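Local coordinates for protein fimbrial subunit CupB6 (PDB 5CYL) that probably serves as the adhesive tip subunit of a chaperone-usher pilus of Pseudomonas aeruginosa, with a likely role in attachment and biofilm formation, at residues 209-214 with 340-345; 243-248 with 303-308; 252-257 with 310-315; 271-276 with 336-341. All blocks are in the same frame, centred on the assembly; numbering follows the deposited sequence.

Interaction 1 (209-214 with 340-345); sequences CKVEVG and FTFTFP
Apolar packing of Val211 and Cys209 on two phenylalanines lies at one end of the pilin domain, which is probably Ig-like, as in its fimbrial family. The loop 209-214 leads into strand 215-225. It lies against the end of strand 332-343, where 340-345 leaves the strand after Thr343. The two backbones stay well apart, with the CA atoms of Cys209 and Phe344 8.2 Å from each other, so side chains bridge the gap. Val211 divides its two methyls between two rings. CG1 lies anti to the backbone N (chi1 179°) and reaches CD2 of Phe342 at 4.1 Å. CG2 meets the ring of Phe344 at its edge, in the ring plane. Val211 and Phe344 lie alongside each other, pointing opposite ways. Phe342 is buried and also touches Ile243 and Leu245 of strand 239-245. Cys209 is fixed by its disulfide to Cys248, which ties this loop to the one that follows that strand. Phe344, by contrast, is partly exposed and lies nearer the domain surface. Its CE2 corner reaches Cys209, while CZ points at the valine. The distances are 3.8 Å from Phe344 CE2 to Cys209 CB and 3.5 Å from Phe344 CZ to Val211 CG2.

Interaction 2 (243-248 with 303-308); sequences ISLSEC and YPMRRV
The interior of the Ig-like pilin domain is bridged here by Met305 reaching Ile243 and Leu245, while Arg307 lies over Cys248 at the domain end. Met305 belongs to the break in strand 299-308. Its chain is extended at chi2 and then bends at chi3 (71°), which brings the CE methyl up to strand 239-245. Met305 CE lies 4.2 Å from Leu245 CD1, and the two chains run nearly perpendicular where they meet. The same CE comes 3.9 Å from the backbone oxygen Ile243 O. Arg307 makes a different kind of contact. Its chain bends at chi2 and chi3 and brings the guanidinium flat across the disulfide cysteine. Cys248 CB sits over one face, offset towards the rim, with Arg307 NH2 at 3.6 Å. This is apolar contact with a charged group, not a polar bond. The polar end is used elsewhere: NH1 of Arg307 bonds to Ala252 O, with weaker bonds to other backbone oxygens nearby. The guanidinium is thereby held to the loop that follows Cys248. Around the contact, strand 239-245 pairs with strand 311-322, Met305 also touches Ile256 of strand 255-260, and Phe342 of strand 332-343 packs on both Leu245 and Met305.

Interaction 3 (252-257 with 310-315); sequences AKPEIA and DSADLP
Ile256 and Leu314 meet because both hold the outer chain opposite the backbone N, with chi1 of -172° for Ile256 CG1 and -171° for Leu314 CG. The first torsion of Ile256 leaves its CG2 branch between the backbone N and the carbonyl carbon, and this methyl does the touching. Leu314 turns again at chi2 (62°), and its CD2 branch receives the contact. Ile256 CG2 and Leu314 CD2 are 3.6 Å apart. The two side chains meet at a slant. Further along, Pro254 lays one side of its ring against Ala312. CG and CD of Pro254 share the contact evenly, each 4.0 Å from Ala312 CB. All four residues are buried, and each directs its CB towards the other segment. They alternate with Glu255 and Asp313, which lie outside the contact. Asp313 instead forms a salt bridge with Arg306. Phe340 and Phe342 of strand 332-343 pack on Ile256 as well. The CA atoms of Ile256 and Leu314 lie 8.3 Å apart, too far for the strands to pair directly here. Inward-facing aliphatic side chains that meet between strands 255-260 and 311-322 are typical of the core of an Ig-like beta sandwich.

Interaction 4 (271-276 with 336-341); sequences TILSLK and GAAEFT
Leu273 lays its branched end along strand 332-343, overlapping the backbone of Ala337 and the methyl of Ala338. With chi1 at -172°, the leucine extends opposite its own N, and both methyls arrive at the strand. The CD1 branch rests near the carbonyl oxygen of Ala337, with Leu273 CD1 and Ala337 O 3.7 Å apart. The CD2 branch reaches the side chain of the next residue, at 4.3 Å from Leu273 CD2 to Ala338 CB. One leucine thus straddles two successive residues of the strand. Ala337 turns its own methyl away and contributes through its backbone. A second touch lies beside the first and involves main chain alone. The carbonyl oxygen of Ser274 faces Gly336, with Ser274 O 3.8 Å from Gly336 CA. Gly336 has no side chain to stand between the two backbones. The whole contact buries about 180 Å² of surface, counted over both segments. Segment 271-276 lies in the connection between strands 255-260 and 283-289 of the pilin domain. It is held from outside the contact: Leu273 has a backbone bond with Ile285, Ser274 N bonds to Asp260 OD2, and Lys276 has a backbone bond with Asp335. Leu273 also touches Phe356 of strand 352-361, so its side chain is buried among several strands. The contact is made of leucine methyls against a methyl and a carbonyl oxygen, plus one backbone-to-backbone touch. Its fit therefore rests on shape and on the exclusion of water, while the polar bonds that fix the position of 271-276 are made with neighbouring residues.

In the fold
Interactions 2 and 3 share one place in the core, with centres about 2 Å apart, and both join strands of the sandwich through aliphatic side chains. Interaction 2 adds methionine and a guanidinium face, with Arg307 at the edge of this buried region; interaction 3 is purely aliphatic. Interaction 1 lies about 10 Å from the centre of interaction 2, at the domain end, and is only partly buried. It sets aliphatic groups against aromatic rings, and the Cys209-Cys248 disulfide couples it to interaction 2. Interaction 4 is also buried but lies further along the domain, its centre about 18 Å from that of interaction 1. Both use strand 332-343. That strand pairs with strand 255-260, so it connects interactions 1 and 4 with interaction 3.

Interaction 1 (209-214 with 340-345)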
loop_
_atom_site.group_PDB
_atom_site.type_symbol
_atom_site.label_atom_id
_atom_site.label_comp_id
_atom_site.label_asym_id
_atom_site.label_seq_id
_atom_site.Cartn_x
_atom_site.Cartn_y
_atom_site.Cartn_z
ATOM N N CYS A 209 9.036 -7.743 3.814
ATOM C CA CYS A 209 10.476 -7.817 3.840
ATOM C C CYS A 209 10.829 -9.210 3.358
ATOM O O CYS A 209 9.972 -10.043 3.215
ATOM C CB CYS A 209 11.043 -7.561 5.249
ATOM S SG CYS A 209 10.525 -6.001 6.002
ATOM N N LYS A 210 12.105 -9.436 3.117
ATOM C CA LYS A 210 12.613 -10.715 2.697
ATOM C C LYS A 210 12.949 -11.550 3.918
ATOM O O LYS A 210 13.760 -11.162 4.779
ATOM C CB LYS A 210 13.848 -10.498 1.823
ATOM C CG LYS A 210 14.635 -11.761 1.524
ATOM C CD LYS A 210 16.128 -11.497 1.334
ATOM C CE LYS A 210 16.956 -12.676 1.881
ATOM N NZ LYS A 210 18.045 -13.135 0.979
ATOM N N VAL A 211 12.344 -12.726 3.959
ATOM C CA VAL A 211 12.557 -13.659 5.064
ATOM C C VAL A 211 13.202 -14.974 4.616
ATOM O O VAL A 211 12.631 -15.690 3.812
ATOM C CB VAL A 211 11.220 -13.972 5.775
ATOM C CG1 VAL A 211 11.420 -14.973 6.913
ATOM C CG2 VAL A 211 10.581 -12.696 6.277
ATOM N N GLU A 212 14.369 -15.276 5.163
ATOM C CA GLU A 212 15.026 -16.545 4.881
ATOM C C GLU A 212 14.522 -17.517 5.920
ATOM O O GLU A 212 14.824 -17.370 7.094
ATOM C CB GLU A 212 16.552 -16.408 4.908
ATOM C CG GLU A 212 17.100 -15.686 6.139
ATOM C CD GLU A 212 18.528 -16.084 6.510
ATOM O OE1 GLU A 212 19.357 -15.203 6.821
ATOM O OE2 GLU A 212 18.834 -17.286 6.487
ATOM N N VAL A 213 13.710 -18.477 5.515
ATOM C CA VAL A 213 13.120 -19.399 6.482
ATOM C C VAL A 213 14.156 -20.399 7.014
ATOM O O VAL A 213 15.128 -20.735 6.345
ATOM C CB VAL A 213 11.851 -20.078 5.948
ATOM C CG1 VAL A 213 11.306 -21.070 6.960
ATOM C CG2 VAL A 213 10.775 -19.032 5.630
ATOM N N GLY A 214 13.969 -20.822 8.260
ATOM C CA GLY A 214 14.911 -21.683 8.946
ATOM C C GLY A 214 16.161 -20.983 9.448
ATOM O O GLY A 214 17.092 -21.638 9.883
ATOM N N PHE A 340 10.826 -17.942 16.682
ATOM C CA PHE A 340 10.188 -16.674 16.355
ATOM C C PHE A 340 9.501 -16.690 14.992
ATOM O O PHE A 340 9.979 -17.343 14.076
ATOM C CB PHE A 340 11.193 -15.517 16.470
ATOM C CG PHE A 340 12.371 -15.642 15.572
ATOM C CD1 PHE A 340 12.273 -15.277 14.231
ATOM C CD2 PHE A 340 13.591 -16.101 16.062
ATOM C CE1 PHE A 340 13.370 -15.399 13.380
ATOM C CE2 PHE A 340 14.685 -16.225 15.227
ATOM C CZ PHE A 340 14.584 -15.880 13.887
ATOM N N THR A 341 8.384 -15.978 14.897
ATOM C CA THR A 341 7.632 -15.849 13.651
ATOM C C THR A 341 7.405 -14.389 13.281
ATOM O O THR A 341 7.168 -13.560 14.156
ATOM C CB THR A 341 6.257 -16.531 13.760
ATOM O OG1 THR A 341 6.434 -17.897 14.126
ATOM C CG2 THR A 341 5.505 -16.495 12.447
ATOM N N PHE A 342 7.453 -14.083 11.981
ATOM C CA PHE A 342 7.242 -12.717 11.495
ATOM C C PHE A 342 5.842 -12.550 10.938
ATOM O O PHE A 342 5.430 -13.303 10.091
ATOM C CB PHE A 342 8.258 -12.361 10.413
ATOM C CG PHE A 342 9.666 -12.286 10.889
ATOM C CD1 PHE A 342 10.116 -11.202 11.627
ATOM C CD2 PHE A 342 10.566 -13.298 10.556
ATOM C CE1 PHE A 342 11.433 -11.168 12.082
ATOM C CE2 PHE A 342 11.891 -13.285 11.018
ATOM C CZ PHE A 342 12.328 -12.207 11.776
ATOM N N THR A 343 5.105 -11.533 11.327
ATOM C CA THR A 343 3.853 -11.308 10.629
ATOM C C THR A 343 3.835 -9.952 9.990
ATOM O O THR A 343 4.215 -8.970 10.592
ATOM C CB THR A 343 2.605 -11.506 11.497
ATOM O OG1 THR A 343 2.565 -10.525 12.533
ATOM C CG2 THR A 343 2.593 -12.892 12.089
ATOM N N PHE A 344 3.471 -9.920 8.709
ATOM C CA PHE A 344 3.450 -8.676 7.935
ATOM C C PHE A 344 2.117 -7.930 7.882
ATOM O O PHE A 344 2.079 -6.761 7.495
ATOM C CB PHE A 344 3.950 -8.936 6.510
ATOM C CG PHE A 344 5.355 -9.462 6.448
ATOM C CD1 PHE A 344 5.601 -10.825 6.495
ATOM C CD2 PHE A 344 6.431 -8.596 6.343
ATOM C CE1 PHE A 344 6.892 -11.313 6.438
ATOM C CE2 PHE A 344 7.725 -9.077 6.286
ATOM C CZ PHE A 344 7.955 -10.438 6.333
ATOM N N PRO A 345 1.032 -8.588 8.269
ATOM C CA PRO A 345 1.066 -9.967 8.724
ATOM C C PRO A 345 0.962 -10.963 7.589
ATOM O O PRO A 345 0.046 -10.841 6.810
ATOM C CB PRO A 345 -0.180 -10.020 9.582
ATOM C CG PRO A 345 -1.126 -9.107 8.863
ATOM C CD PRO A 345 -0.336 -8.117 8.086
#

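Interaction 2 (243-248 with 303-308)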
loop_
_atom_site.group_PDB
_atom_site.type_symbol
_atom_site.label_atom_id
_atom_site.label_comp_id
_atom_site.label_asym_id
_atom_site.label_seq_id
_atom_site.Cartn_x
_atom_site.Cartn_y
_atom_site.Cartn_z
ATOM N N ILE A 243 17.638 -9.311 15.993
ATOM C CA ILE A 243 16.928 -10.113 14.989
ATOM C C ILE A 243 16.529 -9.118 13.923
ATOM O O ILE A 243 15.833 -8.157 14.209
ATOM C CB ILE A 243 15.707 -10.843 15.543
ATOM C CG1 ILE A 243 16.136 -11.867 16.599
ATOM C CG2 ILE A 243 14.929 -11.520 14.419
ATOM C CD1 ILE A 243 14.977 -12.606 17.200
ATOM N N SER A 244 17.008 -9.325 12.706
ATOM C CA SER A 244 16.775 -8.366 11.640
ATOM C C SER A 244 16.208 -8.926 10.317
ATOM O O SER A 244 16.368 -10.086 9.986
ATOM C CB SER A 244 18.066 -7.617 11.396
ATOM O OG SER A 244 17.874 -6.657 10.385
ATOM N N LEU A 245 15.542 -8.061 9.579
ATOM C CA LEU A 245 14.992 -8.373 8.267
ATOM C C LEU A 245 15.535 -7.347 7.298
ATOM O O LEU A 245 15.730 -6.185 7.682
ATOM C CB LEU A 245 13.465 -8.287 8.272
ATOM C CG LEU A 245 12.678 -9.405 8.947
ATOM C CD1 LEU A 245 11.225 -8.995 9.092
ATOM C CD2 LEU A 245 12.766 -10.699 8.158
ATOM N N SER A 246 15.788 -7.731 6.053
ATOM C CA SER A 246 16.304 -6.733 5.084
ATOM C C SER A 246 15.571 -6.791 3.776
ATOM O O SER A 246 14.775 -7.694 3.532
ATOM C CB SER A 246 17.804 -6.873 4.895
ATOM O OG SER A 246 18.067 -8.242 4.635
ATOM N N GLU A 247 15.815 -5.782 2.959
ATOM C CA GLU A 247 15.106 -5.623 1.689
ATOM C C GLU A 247 13.604 -5.378 1.912
ATOM O O GLU A 247 12.772 -5.823 1.151
ATOM C CB GLU A 247 15.332 -6.834 0.783
ATOM C CG GLU A 247 16.766 -6.998 0.334
ATOM C CD GLU A 247 16.959 -8.136 -0.648
ATOM O OE1 GLU A 247 15.963 -8.761 -1.081
ATOM O OE2 GLU A 247 18.128 -8.419 -0.980
ATOM N N CYS A 248 13.302 -4.644 2.961
ATOM C CA CYS A 248 11.934 -4.303 3.315
ATOM C C CYS A 248 11.353 -3.283 2.369
ATOM O O CYS A 248 11.999 -2.303 2.025
ATOM C CB CYS A 248 11.919 -3.676 4.707
ATOM S SG CYS A 248 12.263 -4.879 6.009
ATOM N N TYR A 303 5.308 -8.455 18.548
ATOM C CA TYR A 303 6.002 -7.232 18.881
ATOM C C TYR A 303 6.326 -6.404 17.623
ATOM O O TYR A 303 6.806 -6.958 16.604
ATOM C CB TYR A 303 7.270 -7.567 19.683
ATOM C CG TYR A 303 7.003 -8.073 21.070
ATOM C CD1 TYR A 303 6.770 -7.165 22.106
ATOM C CD2 TYR A 303 7.013 -9.448 21.359
ATOM C CE1 TYR A 303 6.528 -7.605 23.383
ATOM C CE2 TYR A 303 6.757 -9.908 22.659
ATOM C CZ TYR A 303 6.491 -8.977 23.654
ATOM O OH TYR A 303 6.279 -9.379 24.954
ATOM N N PRO A 304 6.112 -5.079 17.700
ATOM C CA PRO A 304 6.492 -4.321 16.527
ATOM C C PRO A 304 8.013 -4.156 16.396
ATOM O O PRO A 304 8.738 -4.115 17.398
ATOM C CB PRO A 304 5.830 -2.951 16.780
ATOM C CG PRO A 304 5.816 -2.817 18.251
ATOM C CD PRO A 304 5.462 -4.215 18.706
ATOM N N MET A 305 8.479 -4.053 15.157
ATOM C CA MET A 305 9.900 -3.905 14.885
ATOM C C MET A 305 10.244 -2.495 14.455
ATOM O O MET A 305 9.434 -1.812 13.857
ATOM C CB MET A 305 10.348 -4.910 13.830
ATOM C CG MET A 305 10.162 -6.326 14.258
ATOM S SD MET A 305 10.473 -7.513 12.968
ATOM C CE MET A 305 12.262 -7.397 12.783
ATOM N N ARG A 306 11.478 -2.103 14.749
ATOM C CA ARG A 306 11.968 -0.806 14.364
ATOM C C ARG A 306 12.326 -0.805 12.854
ATOM O O ARG A 306 12.834 -1.825 12.327
ATOM C CB ARG A 306 13.160 -0.448 15.204
ATOM C CG ARG A 306 13.953 0.715 14.638
ATOM C CD ARG A 306 15.110 1.086 15.541
ATOM N NE ARG A 306 16.019 -0.037 15.736
ATOM C CZ ARG A 306 16.987 -0.051 16.644
ATOM N NH1 ARG A 306 17.761 -1.104 16.735
ATOM N NH2 ARG A 306 17.160 0.961 17.484
ATOM N N ARG A 307 12.038 0.305 12.175
ATOM C CA ARG A 307 12.371 0.428 10.761
ATOM C C ARG A 307 13.523 1.374 10.578
ATOM O O ARG A 307 13.453 2.507 11.022
ATOM C CB ARG A 307 11.194 0.878 9.948
ATOM C CG ARG A 307 10.143 -0.204 9.758
ATOM C CD ARG A 307 10.553 -1.369 8.842
ATOM N NE ARG A 307 11.565 -0.976 7.858
ATOM C CZ ARG A 307 11.342 -0.584 6.611
ATOM N NH1 ARG A 307 10.105 -0.528 6.158
ATOM N NH2 ARG A 307 12.346 -0.255 5.790
ATOM N N VAL A 308 14.614 0.907 9.981
ATOM C CA VAL A 308 15.766 1.769 9.673
ATOM C C VAL A 308 16.256 1.467 8.254
ATOM O O VAL A 308 16.564 0.322 7.936
ATOM C CB VAL A 308 16.928 1.572 10.646
ATOM C CG1 VAL A 308 17.628 2.899 10.829
ATOM C CG2 VAL A 308 16.468 1.045 11.986
#

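Interaction 3 (252-257 with 310-315)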
loop_
_atom_site.group_PDB
_atom_site.type_symbol
_atom_site.label_atom_id
_atom_site.label_comp_id
_atom_site.label_asym_id
_atom_site.label_seq_id
_atom_site.Cartn_x
_atom_site.Cartn_y
_atom_site.Cartn_z
ATOM N N ALA A 252 6.478 -1.378 4.709
ATOM C CA ALA A 252 6.439 -2.608 5.529
ATOM C C ALA A 252 6.568 -2.234 7.020
ATOM O O ALA A 252 7.387 -1.369 7.392
ATOM C CB ALA A 252 7.525 -3.593 5.100
ATOM N N LYS A 253 5.762 -2.876 7.855
ATOM C CA LYS A 253 5.808 -2.662 9.284
ATOM C C LYS A 253 5.689 -4.018 9.909
ATOM O O LYS A 253 4.589 -4.329 10.389
ATOM C CB LYS A 253 4.669 -1.743 9.743
ATOM C CG LYS A 253 4.882 -0.277 9.351
ATOM C CD LYS A 253 4.355 0.673 10.428
ATOM C CE LYS A 253 2.894 0.339 10.742
ATOM N NZ LYS A 253 2.262 1.237 11.754
ATOM N N PRO A 254 6.793 -4.838 9.920
ATOM C CA PRO A 254 6.556 -6.190 10.405
ATOM C C PRO A 254 6.575 -6.345 11.908
ATOM O O PRO A 254 7.016 -5.462 12.639
ATOM C CB PRO A 254 7.729 -7.005 9.835
ATOM C CG PRO A 254 8.670 -6.020 9.246
ATOM C CD PRO A 254 8.241 -4.668 9.689
ATOM N N GLU A 255 6.050 -7.477 12.355
ATOM C CA GLU A 255 5.997 -7.796 13.781
ATOM C C GLU A 255 6.578 -9.168 14.014
ATOM O O GLU A 255 6.618 -9.992 13.109
ATOM C CB GLU A 255 4.566 -7.725 14.273
ATOM C CG GLU A 255 4.056 -6.305 14.457
ATOM C CD GLU A 255 2.638 -6.239 14.965
ATOM O OE1 GLU A 255 1.744 -6.972 14.479
ATOM O OE2 GLU A 255 2.418 -5.418 15.872
ATOM N N ILE A 256 7.096 -9.372 15.213
ATOM C CA ILE A 256 7.726 -10.650 15.546
ATOM C C ILE A 256 7.145 -11.247 16.828
ATOM O O ILE A 256 6.907 -10.508 17.795
ATOM C CB ILE A 256 9.258 -10.489 15.656
ATOM C CG1 ILE A 256 9.936 -11.861 15.818
ATOM C CG2 ILE A 256 9.624 -9.549 16.798
ATOM C CD1 ILE A 256 11.447 -11.822 15.684
ATOM N N ALA A 257 6.932 -12.559 16.828
ATOM C CA ALA A 257 6.386 -13.237 17.995
ATOM C C ALA A 257 7.265 -14.399 18.383
ATOM O O ALA A 257 7.834 -15.032 17.507
ATOM C CB ALA A 257 5.018 -13.748 17.673
ATOM N N ASP A 310 16.302 0.191 4.702
ATOM C CA ASP A 310 15.600 -0.911 4.076
ATOM C C ASP A 310 15.406 -2.134 4.962
ATOM O O ASP A 310 14.879 -3.139 4.508
ATOM C CB ASP A 310 16.355 -1.329 2.803
ATOM C CG ASP A 310 16.300 -0.277 1.727
ATOM O OD1 ASP A 310 15.421 0.624 1.822
ATOM O OD2 ASP A 310 17.152 -0.346 0.814
ATOM N N SER A 311 15.843 -2.051 6.212
ATOM C CA SER A 311 15.742 -3.190 7.124
ATOM C C SER A 311 14.936 -2.908 8.400
ATOM O O SER A 311 14.842 -1.796 8.866
ATOM C CB SER A 311 17.118 -3.766 7.458
ATOM O OG SER A 311 17.930 -2.729 7.884
ATOM N N ALA A 312 14.342 -3.955 8.946
ATOM C CA ALA A 312 13.612 -3.897 10.185
ATOM C C ALA A 312 14.291 -4.819 11.195
ATOM O O ALA A 312 14.614 -5.944 10.906
ATOM C CB ALA A 312 12.182 -4.321 9.951
ATOM N N ASP A 313 14.479 -4.332 12.410
ATOM C CA ASP A 313 15.138 -5.134 13.439
ATOM C C ASP A 313 14.491 -5.012 14.819
ATOM O O ASP A 313 13.836 -4.027 15.126
ATOM C CB ASP A 313 16.622 -4.774 13.540
ATOM C CG ASP A 313 16.851 -3.501 14.301
ATOM O OD1 ASP A 313 16.335 -2.438 13.864
ATOM O OD2 ASP A 313 17.535 -3.562 15.343
ATOM N N LEU A 314 14.682 -6.032 15.639
ATOM C CA LEU A 314 14.361 -5.929 17.050
ATOM C C LEU A 314 15.642 -6.079 17.864
ATOM O O LEU A 314 16.290 -7.128 17.813
ATOM C CB LEU A 314 13.346 -6.997 17.464
ATOM C CG LEU A 314 12.785 -6.851 18.873
ATOM C CD1 LEU A 314 12.033 -5.556 19.023
ATOM C CD2 LEU A 314 11.889 -8.031 19.214
ATOM N N PRO A 315 16.021 -5.040 18.602
ATOM C CA PRO A 315 17.191 -5.139 19.469
ATOM C C PRO A 315 16.880 -5.955 20.726
ATOM O O PRO A 315 15.841 -5.754 21.346
ATOM C CB PRO A 315 17.517 -3.691 19.809
ATOM C CG PRO A 315 16.227 -2.937 19.586
ATOM C CD PRO A 315 15.587 -3.650 18.414
#

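Interaction 4 (271-276 with 336-341)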
loop_
_atom_site.group_PDB
_atom_site.type_symbol
_atom_site.label_atom_id
_atom_site.label_comp_id
_atom_site.label_asym_id
_atom_site.label_seq_id
_atom_site.Cartn_x
_atom_site.Cartn_y
_atom_site.Cartn_z
ATOM N N THR A 271 7.551 -14.449 30.664
ATOM C CA THR A 271 8.852 -13.821 30.579
ATOM C C THR A 271 10.045 -14.753 30.807
ATOM O O THR A 271 11.126 -14.460 30.344
ATOM C CB THR A 271 8.994 -12.648 31.526
ATOM O OG1 THR A 271 8.664 -13.068 32.862
ATOM C CG2 THR A 271 8.070 -11.587 31.069
ATOM N N ILE A 272 9.858 -15.883 31.460
ATOM C CA ILE A 272 10.959 -16.795 31.753
ATOM C C ILE A 272 10.981 -17.856 30.662
ATOM O O ILE A 272 10.052 -18.662 30.566
ATOM C CB ILE A 272 10.807 -17.504 33.145
ATOM C CG1 ILE A 272 10.322 -16.573 34.262
ATOM C CG2 ILE A 272 12.120 -18.143 33.567
ATOM C CD1 ILE A 272 11.339 -15.563 34.642
ATOM N N LEU A 273 12.028 -17.846 29.852
ATOM C CA LEU A 273 12.275 -18.935 28.919
ATOM C C LEU A 273 12.872 -20.153 29.645
ATOM O O LEU A 273 13.772 -20.031 30.469
ATOM C CB LEU A 273 13.221 -18.445 27.858
ATOM C CG LEU A 273 13.501 -19.336 26.663
ATOM C CD1 LEU A 273 12.245 -19.735 25.950
ATOM C CD2 LEU A 273 14.438 -18.620 25.713
ATOM N N SER A 274 12.397 -21.334 29.295
ATOM C CA SER A 274 12.766 -22.555 30.009
ATOM C C SER A 274 14.136 -23.038 29.570
ATOM O O SER A 274 14.522 -22.810 28.438
ATOM C CB SER A 274 11.715 -23.636 29.709
ATOM O OG SER A 274 12.223 -24.751 28.959
ATOM N N LEU A 275 14.837 -23.758 30.439
ATOM C CA LEU A 275 16.074 -24.451 30.027
ATOM C C LEU A 275 15.725 -25.861 29.523
ATOM O O LEU A 275 14.761 -26.453 30.013
ATOM C CB LEU A 275 17.086 -24.526 31.161
ATOM C CG LEU A 275 17.639 -23.240 31.773
ATOM C CD1 LEU A 275 18.631 -23.621 32.855
ATOM C CD2 LEU A 275 18.287 -22.267 30.782
ATOM N N LYS A 276 16.461 -26.369 28.523
ATOM C CA LYS A 276 16.312 -27.762 28.072
ATOM C C LYS A 276 16.599 -28.659 29.279
ATOM O O LYS A 276 17.535 -28.401 30.050
ATOM C CB LYS A 276 17.261 -28.093 26.922
ATOM C CG LYS A 276 16.899 -29.415 26.257
ATOM C CD LYS A 276 17.624 -29.680 24.942
ATOM C CE LYS A 276 16.846 -30.744 24.145
ATOM N NZ LYS A 276 17.012 -30.804 22.655
ATOM N N GLY A 336 18.585 -23.085 26.060
ATOM C CA GLY A 336 17.197 -22.779 25.768
ATOM C C GLY A 336 16.995 -22.398 24.334
ATOM O O GLY A 336 17.938 -22.001 23.651
ATOM N N ALA A 337 15.764 -22.492 23.870
ATOM C CA ALA A 337 15.524 -22.144 22.466
ATOM C C ALA A 337 14.236 -21.370 22.298
ATOM O O ALA A 337 13.254 -21.703 22.923
ATOM C CB ALA A 337 15.492 -23.403 21.639
ATOM N N ALA A 338 14.243 -20.332 21.484
ATOM C CA ALA A 338 13.021 -19.581 21.187
ATOM C C ALA A 338 12.760 -19.612 19.698
ATOM O O ALA A 338 13.626 -19.237 18.905
ATOM C CB ALA A 338 13.152 -18.143 21.647
ATOM N N GLU A 339 11.574 -20.061 19.334
ATOM C CA GLU A 339 11.116 -19.975 17.955
ATOM C C GLU A 339 10.444 -18.647 17.742
ATOM O O GLU A 339 9.566 -18.288 18.523
ATOM C CB GLU A 339 10.093 -21.052 17.647
ATOM C CG GLU A 339 10.490 -22.380 18.218
ATOM C CD GLU A 339 9.601 -23.517 17.755
ATOM O OE1 GLU A 339 8.374 -23.388 17.896
ATOM O OE2 GLU A 339 10.144 -24.550 17.287
ATOM N N PHE A 340 10.826 -17.942 16.682
ATOM C CA PHE A 340 10.188 -16.674 16.355
ATOM C C PHE A 340 9.501 -16.690 14.992
ATOM O O PHE A 340 9.979 -17.343 14.076
ATOM C CB PHE A 340 11.193 -15.517 16.470
ATOM C CG PHE A 340 12.371 -15.642 15.572
ATOM C CD1 PHE A 340 12.273 -15.277 14.231
ATOM C CD2 PHE A 340 13.591 -16.101 16.062
ATOM C CE1 PHE A 340 13.370 -15.399 13.380
ATOM C CE2 PHE A 340 14.685 -16.225 15.227
ATOM C CZ PHE A 340 14.584 -15.880 13.887
ATOM N N THR A 341 8.384 -15.978 14.897
ATOM C CA THR A 341 7.632 -15.849 13.651
ATOM C C THR A 341 7.405 -14.389 13.281
ATOM O O THR A 341 7.168 -13.560 14.156
ATOM C CB THR A 341 6.257 -16.531 13.760
ATOM O OG1 THR A 341 6.434 -17.897 14.126
ATOM C CG2 THR A 341 5.505 -16.495 12.447
#